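Local atomic coordinates of arginase 1, mitochondrial (Arabidopsis thaliana, PDB entry 6VSU), a protein that hydrolyses L-arginine to urea and L-ornithine with the help of manganese, and also converts agmatine to putrescine, working as a mitochondrial homohexamer. Residues I248-L253 with P259-I264; R91-V96 with E314-I319; D171-E174 with H180-S183. All coordinates share one frame; numbering follows the deposited sequence.

Contact 1: I248-L253 with P259-I264; sequences IDVDCL and PGVSHI. With MN (manganese (II) ion), chain B; NA (sodium ion), chain C; ORN (L-ornithine), chain D.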
loop_
_atom_site.group_PDB
_atom_site.type_symbol
_atom_site.label_atom_id
_atom_site.label_comp_id
_atom_site.label_asym_id
_atom_site.label_seq_id
_atom_site.Cartn_x
_atom_site.Cartn_y
_atom_site.Cartn_z
ATOM N N ILE E 248 7.317 -22.526 15.510
ATOM C CA ILE E 248 6.454 -21.321 15.530
ATOM C C ILE E 248 5.984 -21.088 14.125
ATOM O O ILE E 248 6.795 -20.673 13.283
ATOM C CB ILE E 248 7.183 -20.111 16.112
ATOM C CG1 ILE E 248 7.864 -20.492 17.433
ATOM C CG2 ILE E 248 6.182 -18.988 16.266
ATOM C CD1 ILE E 248 8.317 -19.305 18.274
ATOM N N ASP E 249 4.701 -21.224 13.914
ATOM C CA ASP E 249 4.060 -20.643 12.704
ATOM C C ASP E 249 3.722 -19.217 13.093
ATOM O O ASP E 249 3.130 -19.000 14.127
ATOM C CB ASP E 249 2.847 -21.451 12.315
ATOM C CG ASP E 249 2.047 -20.994 11.113
ATOM O OD1 ASP E 249 2.065 -19.789 10.758
ATOM O OD2 ASP E 249 1.379 -21.867 10.547
ATOM N N VAL E 250 4.214 -18.267 12.331
ATOM C CA VAL E 250 3.966 -16.823 12.559
ATOM C C VAL E 250 2.459 -16.552 12.692
ATOM O O VAL E 250 2.124 -15.617 13.400
ATOM C CB VAL E 250 4.656 -16.065 11.409
ATOM C CG1 VAL E 250 4.196 -14.670 11.328
ATOM C CG2 VAL E 250 6.151 -16.046 11.595
ATOM N N ASP E 251 1.572 -17.395 12.129
ATOM C CA ASP E 251 0.109 -17.181 12.238
ATOM C C ASP E 251 -0.404 -17.585 13.623
ATOM O O ASP E 251 -1.559 -17.372 13.867
ATOM C CB ASP E 251 -0.697 -17.811 11.101
ATOM C CG ASP E 251 -0.822 -19.330 11.170
ATOM O OD1 ASP E 251 -0.649 -19.895 12.273
ATOM O OD2 ASP E 251 -0.999 -19.914 10.101
ATOM N N CYS E 252 0.437 -18.016 14.550
ATOM C CA CYS E 252 0.016 -18.100 15.990
ATOM C C CYS E 252 -0.374 -16.712 16.494
ATOM O O CYS E 252 -1.267 -16.609 17.349
ATOM C CB CYS E 252 1.094 -18.733 16.862
ATOM S SG CYS E 252 2.580 -17.736 17.163
ATOM N N LEU E 253 0.242 -15.686 15.921
ATOM C CA LEU E 253 0.005 -14.286 16.239
ATOM C C LEU E 253 -1.278 -13.810 15.592
ATOM O O LEU E 253 -1.536 -14.180 14.454
ATOM C CB LEU E 253 1.201 -13.500 15.700
ATOM C CG LEU E 253 2.506 -13.776 16.420
ATOM C CD1 LEU E 253 3.615 -13.237 15.545
ATOM C CD2 LEU E 253 2.517 -13.124 17.802
ATOM N N PRO E 259 0.475 -9.736 9.734
ATOM C CA PRO E 259 -0.353 -9.825 8.549
ATOM C C PRO E 259 0.317 -10.659 7.452
ATOM O O PRO E 259 -0.411 -11.072 6.535
ATOM C CB PRO E 259 -0.640 -8.348 8.171
ATOM C CG PRO E 259 0.498 -7.573 8.774
ATOM C CD PRO E 259 0.932 -8.359 10.003
ATOM N N GLY E 260 1.669 -10.766 7.452
ATOM C CA GLY E 260 2.445 -11.402 6.385
ATOM C C GLY E 260 2.375 -12.904 6.541
ATOM O O GLY E 260 3.432 -13.555 6.893
ATOM N N VAL E 261 1.176 -13.456 6.375
ATOM C CA VAL E 261 0.952 -14.922 6.451
ATOM C C VAL E 261 0.006 -15.285 5.301
ATOM O O VAL E 261 -0.748 -14.378 4.794
ATOM C CB VAL E 261 0.369 -15.317 7.818
ATOM C CG1 VAL E 261 1.301 -14.996 8.948
ATOM C CG2 VAL E 261 -0.986 -14.670 8.057
ATOM N N SER E 262 -0.040 -16.532 4.929
ATOM C CA SER E 262 -0.961 -16.994 3.872
ATOM C C SER E 262 -2.357 -17.213 4.463
ATOM O O SER E 262 -3.324 -17.287 3.717
ATOM C CB SER E 262 -0.439 -18.252 3.251
ATOM O OG SER E 262 0.852 -18.075 2.686
ATOM N N HIS E 263 -2.473 -17.373 5.766
ATOM C CA HIS E 263 -3.761 -17.747 6.403
ATOM C C HIS E 263 -4.102 -16.732 7.505
ATOM O O HIS E 263 -3.679 -16.938 8.632
ATOM C CB HIS E 263 -3.678 -19.189 6.943
ATOM C CG HIS E 263 -3.424 -20.189 5.878
ATOM N ND1 HIS E 263 -4.446 -20.816 5.210
ATOM C CD2 HIS E 263 -2.282 -20.615 5.288
ATOM C CE1 HIS E 263 -3.955 -21.611 4.271
ATOM N NE2 HIS E 263 -2.645 -21.507 4.286
ATOM N N ILE E 264 -4.887 -15.720 7.159
ATOM C CA ILE E 264 -5.346 -14.661 8.079
ATOM C C ILE E 264 -6.426 -15.297 8.958
ATOM O O ILE E 264 -7.477 -15.735 8.413
ATOM C CB ILE E 264 -5.901 -13.462 7.296
ATOM C CG1 ILE E 264 -4.878 -12.797 6.385
ATOM C CG2 ILE E 264 -6.492 -12.446 8.246
ATOM C CD1 ILE E 264 -3.634 -12.458 7.132
HETATM MN MN MN B . -0.875 -21.945 10.748
HETATM NA NA NA C . 1.659 -20.806 3.020
HETATM N N ORN D . -7.433 -24.461 5.093
HETATM C CA ORN D . -6.345 -25.142 5.837
HETATM C CB ORN D . -5.294 -24.120 6.269
HETATM C CG ORN D . -3.942 -24.715 6.622
HETATM C CD ORN D . -2.932 -23.657 7.025
HETATM N NE ORN D . -1.776 -24.148 7.771
HETATM C C ORN D . -6.919 -25.857 7.067
HETATM O O ORN D . -8.125 -26.105 7.078
HETATM O OXT ORN D . -6.127 -26.146 7.960
HETATM O O HOH W 1 -0.386 -18.816 7.476
HETATM O O HOH W 2 -0.895 -21.448 1.938
HETATM O O HOH W 3 -0.850 -23.937 9.915
#

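Contact 2: R91-V96 with E314-I319; sequences RVLTDV and ELAAKI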
loop_
_atom_site.group_PDB
_atom_site.type_symbol
_atom_site.label_atom_id
_atom_site.label_comp_id
_atom_site.label_asym_id
_atom_site.label_seq_id
_atom_site.Cartn_x
_atom_site.Cartn_y
_atom_site.Cartn_z
ATOM N N ARG E 91 28.990 -17.551 19.201
ATOM C CA ARG E 91 28.530 -18.528 20.207
ATOM C C ARG E 91 27.050 -18.320 20.507
ATOM O O ARG E 91 26.404 -19.304 20.963
ATOM C CB ARG E 91 29.315 -18.404 21.501
ATOM C CG ARG E 91 30.757 -18.807 21.293
ATOM C CD ARG E 91 31.672 -18.455 22.445
ATOM N NE ARG E 91 31.556 -17.027 22.714
ATOM C CZ ARG E 91 32.301 -16.377 23.575
ATOM N NH1 ARG E 91 33.292 -16.985 24.202
ATOM N NH2 ARG E 91 32.086 -15.095 23.769
ATOM N N VAL E 92 26.519 -17.131 20.260
ATOM C CA VAL E 92 25.056 -16.857 20.395
ATOM C C VAL E 92 24.325 -17.143 19.087
ATOM O O VAL E 92 23.249 -17.776 19.112
ATOM C CB VAL E 92 24.812 -15.414 20.836
ATOM C CG1 VAL E 92 23.331 -15.082 20.841
ATOM C CG2 VAL E 92 25.428 -15.165 22.207
ATOM N N LEU E 93 24.869 -16.694 17.958
ATOM C CA LEU E 93 24.209 -16.898 16.637
ATOM C C LEU E 93 25.252 -17.021 15.525
ATOM O O LEU E 93 26.164 -16.204 15.421
ATOM C CB LEU E 93 23.239 -15.737 16.385
ATOM C CG LEU E 93 22.387 -15.874 15.120
ATOM C CD1 LEU E 93 21.435 -17.073 15.170
ATOM C CD2 LEU E 93 21.582 -14.596 14.862
ATOM N N THR E 94 25.130 -18.064 14.724
ATOM C CA THR E 94 25.766 -18.125 13.381
ATOM C C THR E 94 24.680 -18.493 12.372
ATOM O O THR E 94 23.581 -18.754 12.787
ATOM C CB THR E 94 26.941 -19.120 13.313
ATOM O OG1 THR E 94 26.491 -20.389 13.759
ATOM C CG2 THR E 94 28.114 -18.654 14.126
ATOM N N ASP E 95 25.054 -18.641 11.127
ATOM C CA ASP E 95 24.104 -18.784 9.991
ATOM C C ASP E 95 24.825 -19.608 8.923
ATOM O O ASP E 95 25.864 -19.141 8.438
ATOM C CB ASP E 95 23.723 -17.403 9.468
ATOM C CG ASP E 95 22.672 -17.413 8.372
ATOM O OD1 ASP E 95 22.190 -18.498 7.930
ATOM O OD2 ASP E 95 22.298 -16.305 8.004
ATOM N N VAL E 96 24.310 -20.786 8.619
ATOM C CA VAL E 96 24.884 -21.651 7.546
ATOM C C VAL E 96 24.120 -21.449 6.239
ATOM O O VAL E 96 24.371 -22.174 5.329
ATOM C CB VAL E 96 24.935 -23.137 7.944
ATOM C CG1 VAL E 96 25.574 -23.344 9.306
ATOM C CG2 VAL E 96 23.560 -23.727 7.959
ATOM N N GLU E 314 14.948 -14.162 19.765
ATOM C CA GLU E 314 14.568 -14.625 21.123
ATOM C C GLU E 314 14.824 -16.135 21.245
ATOM O O GLU E 314 15.335 -16.547 22.267
ATOM C CB GLU E 314 13.156 -14.144 21.458
ATOM C CG GLU E 314 13.067 -12.634 21.605
ATOM C CD GLU E 314 14.007 -12.040 22.636
ATOM O OE1 GLU E 314 13.997 -12.513 23.771
ATOM O OE2 GLU E 314 14.753 -11.133 22.290
ATOM N N LEU E 315 14.523 -16.904 20.198
ATOM C CA LEU E 315 14.778 -18.356 20.216
ATOM C C LEU E 315 16.282 -18.580 20.320
ATOM O O LEU E 315 16.752 -19.557 20.985
ATOM C CB LEU E 315 14.209 -19.000 18.957
ATOM C CG LEU E 315 12.709 -19.256 18.973
ATOM C CD1 LEU E 315 12.224 -19.688 17.577
ATOM C CD2 LEU E 315 12.290 -20.317 20.008
ATOM N N ALA E 316 17.051 -17.801 19.572
ATOM C CA ALA E 316 18.503 -17.966 19.556
ATOM C C ALA E 316 18.990 -17.768 20.999
ATOM O O ALA E 316 19.870 -18.487 21.403
ATOM C CB ALA E 316 19.153 -16.983 18.607
ATOM N N ALA E 317 18.461 -16.765 21.708
ATOM C CA ALA E 317 18.933 -16.432 23.073
ATOM C C ALA E 317 18.633 -17.604 24.002
ATOM O O ALA E 317 19.379 -17.808 24.951
ATOM C CB ALA E 317 18.286 -15.157 23.564
ATOM N N LYS E 318 17.599 -18.377 23.677
ATOM C CA LYS E 318 17.170 -19.525 24.487
ATOM C C LYS E 318 17.949 -20.797 24.129
ATOM O O LYS E 318 18.195 -21.653 25.021
ATOM C CB LYS E 318 15.681 -19.717 24.245
ATOM C CG LYS E 318 15.045 -20.728 25.152
ATOM C CD LYS E 318 13.553 -20.560 25.246
ATOM C CE LYS E 318 12.992 -21.340 26.420
ATOM N NZ LYS E 318 13.108 -20.533 27.636
ATOM N N ILE E 319 18.208 -21.010 22.848
ATOM C CA ILE E 319 18.944 -22.221 22.400
ATOM C C ILE E 319 20.419 -22.078 22.848
ATOM O O ILE E 319 20.972 -23.046 23.366
ATOM C CB ILE E 319 18.721 -22.437 20.888
ATOM C CG1 ILE E 319 17.244 -22.759 20.614
ATOM C CG2 ILE E 319 19.680 -23.485 20.296
ATOM C CD1 ILE E 319 16.895 -22.738 19.141
#

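Contact 3: D171-E174 with H180-S183; sequences DCFE and HASS. With ORN (L-ornithine), chain D.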
loop_
_atom_site.group_PDB
_atom_site.type_symbol
_atom_site.label_atom_id
_atom_site.label_comp_id
_atom_site.label_asym_id
_atom_site.label_seq_id
_atom_site.Cartn_x
_atom_site.Cartn_y
_atom_site.Cartn_z
ATOM N N ASP E 171 -4.409 -36.184 7.956
ATOM C CA ASP E 171 -3.724 -37.375 7.443
ATOM C C ASP E 171 -3.005 -37.020 6.131
ATOM O O ASP E 171 -1.816 -37.362 5.971
ATOM C CB ASP E 171 -4.734 -38.505 7.264
ATOM C CG ASP E 171 -4.054 -39.716 6.676
ATOM O OD1 ASP E 171 -3.017 -40.126 7.237
ATOM O OD2 ASP E 171 -4.494 -40.144 5.619
ATOM N N CYS E 172 -3.710 -36.386 5.207
ATOM C CA CYS E 172 -3.240 -36.215 3.811
ATOM C C CYS E 172 -4.025 -35.084 3.136
ATOM O O CYS E 172 -4.914 -35.418 2.319
ATOM C CB CYS E 172 -3.475 -37.496 3.015
ATOM S SG CYS E 172 -2.414 -37.541 1.560
ATOM N N PHE E 173 -3.751 -33.837 3.529
ATOM C CA PHE E 173 -4.453 -32.635 3.020
ATOM C C PHE E 173 -4.319 -32.544 1.497
ATOM O O PHE E 173 -3.210 -32.423 0.974
ATOM C CB PHE E 173 -3.915 -31.355 3.645
ATOM C CG PHE E 173 -4.918 -30.241 3.550
ATOM C CD1 PHE E 173 -6.113 -30.325 4.258
ATOM C CD2 PHE E 173 -4.695 -29.150 2.720
ATOM C CE1 PHE E 173 -7.070 -29.319 4.151
ATOM C CE2 PHE E 173 -5.668 -28.160 2.597
ATOM C CZ PHE E 173 -6.864 -28.254 3.292
ATOM N N GLU E 174 -5.449 -32.690 0.820
ATOM C CA GLU E 174 -5.609 -32.604 -0.645
ATOM C C GLU E 174 -4.723 -33.625 -1.364
ATOM O O GLU E 174 -4.272 -33.324 -2.469
ATOM C CB GLU E 174 -5.392 -31.141 -1.041
ATOM C CG GLU E 174 -6.555 -30.223 -0.638
ATOM C CD GLU E 174 -6.333 -28.706 -0.785
ATOM O OE1 GLU E 174 -7.325 -27.964 -1.098
ATOM O OE2 GLU E 174 -5.184 -28.247 -0.591
ATOM N N HIS E 180 1.671 -28.778 4.111
ATOM C CA HIS E 180 1.989 -28.003 5.317
ATOM C C HIS E 180 0.927 -28.260 6.383
ATOM O O HIS E 180 1.223 -27.964 7.509
ATOM C CB HIS E 180 2.176 -26.524 4.988
ATOM C CG HIS E 180 0.969 -25.745 4.579
ATOM N ND1 HIS E 180 0.936 -24.371 4.682
ATOM C CD2 HIS E 180 -0.212 -26.107 4.049
ATOM C CE1 HIS E 180 -0.222 -23.930 4.199
ATOM N NE2 HIS E 180 -0.941 -24.956 3.811
ATOM N N ALA E 181 -0.262 -28.763 6.046
ATOM C CA ALA E 181 -1.324 -29.005 7.038
ATOM C C ALA E 181 -1.301 -30.473 7.541
ATOM O O ALA E 181 -2.223 -30.894 8.264
ATOM C CB ALA E 181 -2.643 -28.638 6.393
ATOM N N SER E 182 -0.272 -31.237 7.180
ATOM C CA SER E 182 -0.131 -32.657 7.607
ATOM C C SER E 182 1.199 -32.907 8.335
ATOM O O SER E 182 1.464 -34.062 8.696
ATOM C CB SER E 182 -0.279 -33.532 6.394
ATOM O OG SER E 182 -1.616 -33.540 5.942
ATOM N N SER E 183 2.043 -31.905 8.555
ATOM C CA SER E 183 3.431 -32.222 8.956
ATOM C C SER E 183 3.459 -32.804 10.384
ATOM O O SER E 183 4.352 -33.672 10.663
ATOM C CB SER E 183 4.352 -31.088 8.770
ATOM O OG SER E 183 3.743 -29.958 9.240
HETATM N N ORN D . -7.433 -24.461 5.093
HETATM C CA ORN D . -6.345 -25.142 5.837
HETATM C CB ORN D . -5.294 -24.120 6.269
HETATM C CG ORN D . -3.942 -24.715 6.622
HETATM C CD ORN D . -2.932 -23.657 7.025
HETATM N NE ORN D . -1.776 -24.148 7.771
HETATM C C ORN D . -6.919 -25.857 7.067
HETATM O O ORN D . -8.125 -26.105 7.078
HETATM O OXT ORN D . -6.127 -26.146 7.960
#

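Contact 1: I248-L253 with P259-I264
Asp251 and Val261 meet where the metal-binding DxD of the arginase fold, Asp249 and Asp251, follows strand 244-249 and the returning loop passes over it. The Asp251 side chain runs from this packing down to the metal. Its CB lies 4.1 Å from Val261 CG1, with the carbonyl oxygen of His263 at a similar distance. CG stands between the backbone N and the carbonyl carbon (chi1 74°), a crowded position that brings both oxygens onto one manganese, unequally: OD2 binds at 2.1 Å, OD1 at 2.6 Å. OD1 also takes a hydrogen bond from Ala165 N, while OD2 accepts one from a water that is held, weakly, by His263 N as well. That water is the polar link between the two segments, which share no direct hydrogen bond. Asp249 OD2, Asp164 and His166 add to the same metal site. On the apolar side Val250 CG1, anti to its N, meets Val261 CG1 at 3.8 Å. His263 faces the ornithine: CD of the ligand lies over the centre of the imidazole, 3.4 Å above its plane. ND1 is bonded to Ser76 O of a second subunit, and NE2 to a water that also binds the sodium ion beside Ser262 OG. With an alanine in place of His263, the ligand chain would probably lose this flat cover and Ser76 O of the second subunit its mate. The Asp249 carboxylate is held in an Asx turn, Asp251 N reaching OD1 at 2.8 Å from 37° above the carboxylate plane.

Contact 2: R91-V96 with E314-I319
Val92 O, the carbonyl oxygen closest to helix 303-319 here, takes a hydrogen bond from the hydroxyl of Ser320, one residue beyond E314-I319. The same oxygen lies 4.1 Å from Ala316 O; both are acceptors, so they lie side by side without bonding. The two segments therefore meet through apolar packing, with Ser320 supplying a polar tie just past the end. Its core is one methyl against another: Leu93 CD1 touches Ala316 CB at 4.1 Å. Leu93 places CG anti to its backbone N (chi1 -175°) and then turns CD1 toward the helix, while Leu93 CD2 stays 5.1 Å from Ala316 CB. Ala316 points its CB at the strand segment, and with nothing beyond that carbon the helix backbone can come close, the CA atoms of Leu93 and Ala316 being 6.5 Å apart. Val92 flanks the pair more loosely, its CG1 4.9 Å from Ala316 O. Within the helix, Ile319 N bonds to Leu315 O at 2.8 Å, whereas Lys318 N divides itself weakly between the carbonyl oxygens of Glu314 and Leu315. The setting is the three-layer alpha/beta/alpha fold of the arginases, and strand 93-98 is an outermost strand of its parallel sheet. Leu93 also packs on Leu46 of strand 43-48, the next strand in, and Ile319 reaches Thr44 of that strand. Farther across, Leu315 and Ile319 lie on strand 285-291, while Thr94 and Val96 touch helix 7-37.

Contact 3: D171-E174 with H180-S183
Ser182 occupies the N-cap position of helix 183-189, yet its hydroxyl makes no capping bond and serves Phe173 and the loop before it instead. Phe173 N donates to Ser182 OG over 3.2 Å and almost in line (172°), and OG has a second hydrogen bond, to Tyr170 O, so one hydroxyl ties together two points of the loop backbone. OG stands beside its own backbone N (chi1 -71°), anti to the carbonyl carbon, which carries it to the D171-E174 side; Phe173 CB is 3.9 Å from it. Next along, the Ala181 methyl comes up obliquely to the phenyl group, 4.0 Å from CG, and the CG of Glu174 lies over one face of that ring toward its rim. Both segments belong to the active-site loop that follows strand 158-163 in the arginase fold, and both aromatic groups come close to the product: Phe173 CZ is 4.1 Å from CA of the ornithine, and the ligand NE sits above one face of the His180 ring, offset to the rim, with CE1 nearest at 3.9 Å. Glu292, bonded to ND1, and Ser56, bonded to NE2, fix the rotation of that imidazole. Glu174 probably helps bind the substrate. At the start of the first segment, Asp171 O accepts a hydrogen bond from Arg186 NH1.

Overall arrangement
From the N terminus, the chain opens contact 2 at R91-V96 on an outermost strand and closes it only at E314-I319 in the last helix, after 217 intervening residues. Contacts 3 and 1 nest inside that span, in series: each closes a short loop of five residues, the first after strand 158-163, the second after strand 244-249. These two meet at the ornithine, where His263 NE2 lies 3.4 Å from His180 CE1. Contact 1 also touches contact 2 directly, Ile248 CD1 of strand 244-249 packing 4.0 Å from Leu315 CD1 of helix 303-319. Contacts 2 and 3 lie on opposite sides of the chain's centre, their nearest atoms about 16 Å apart.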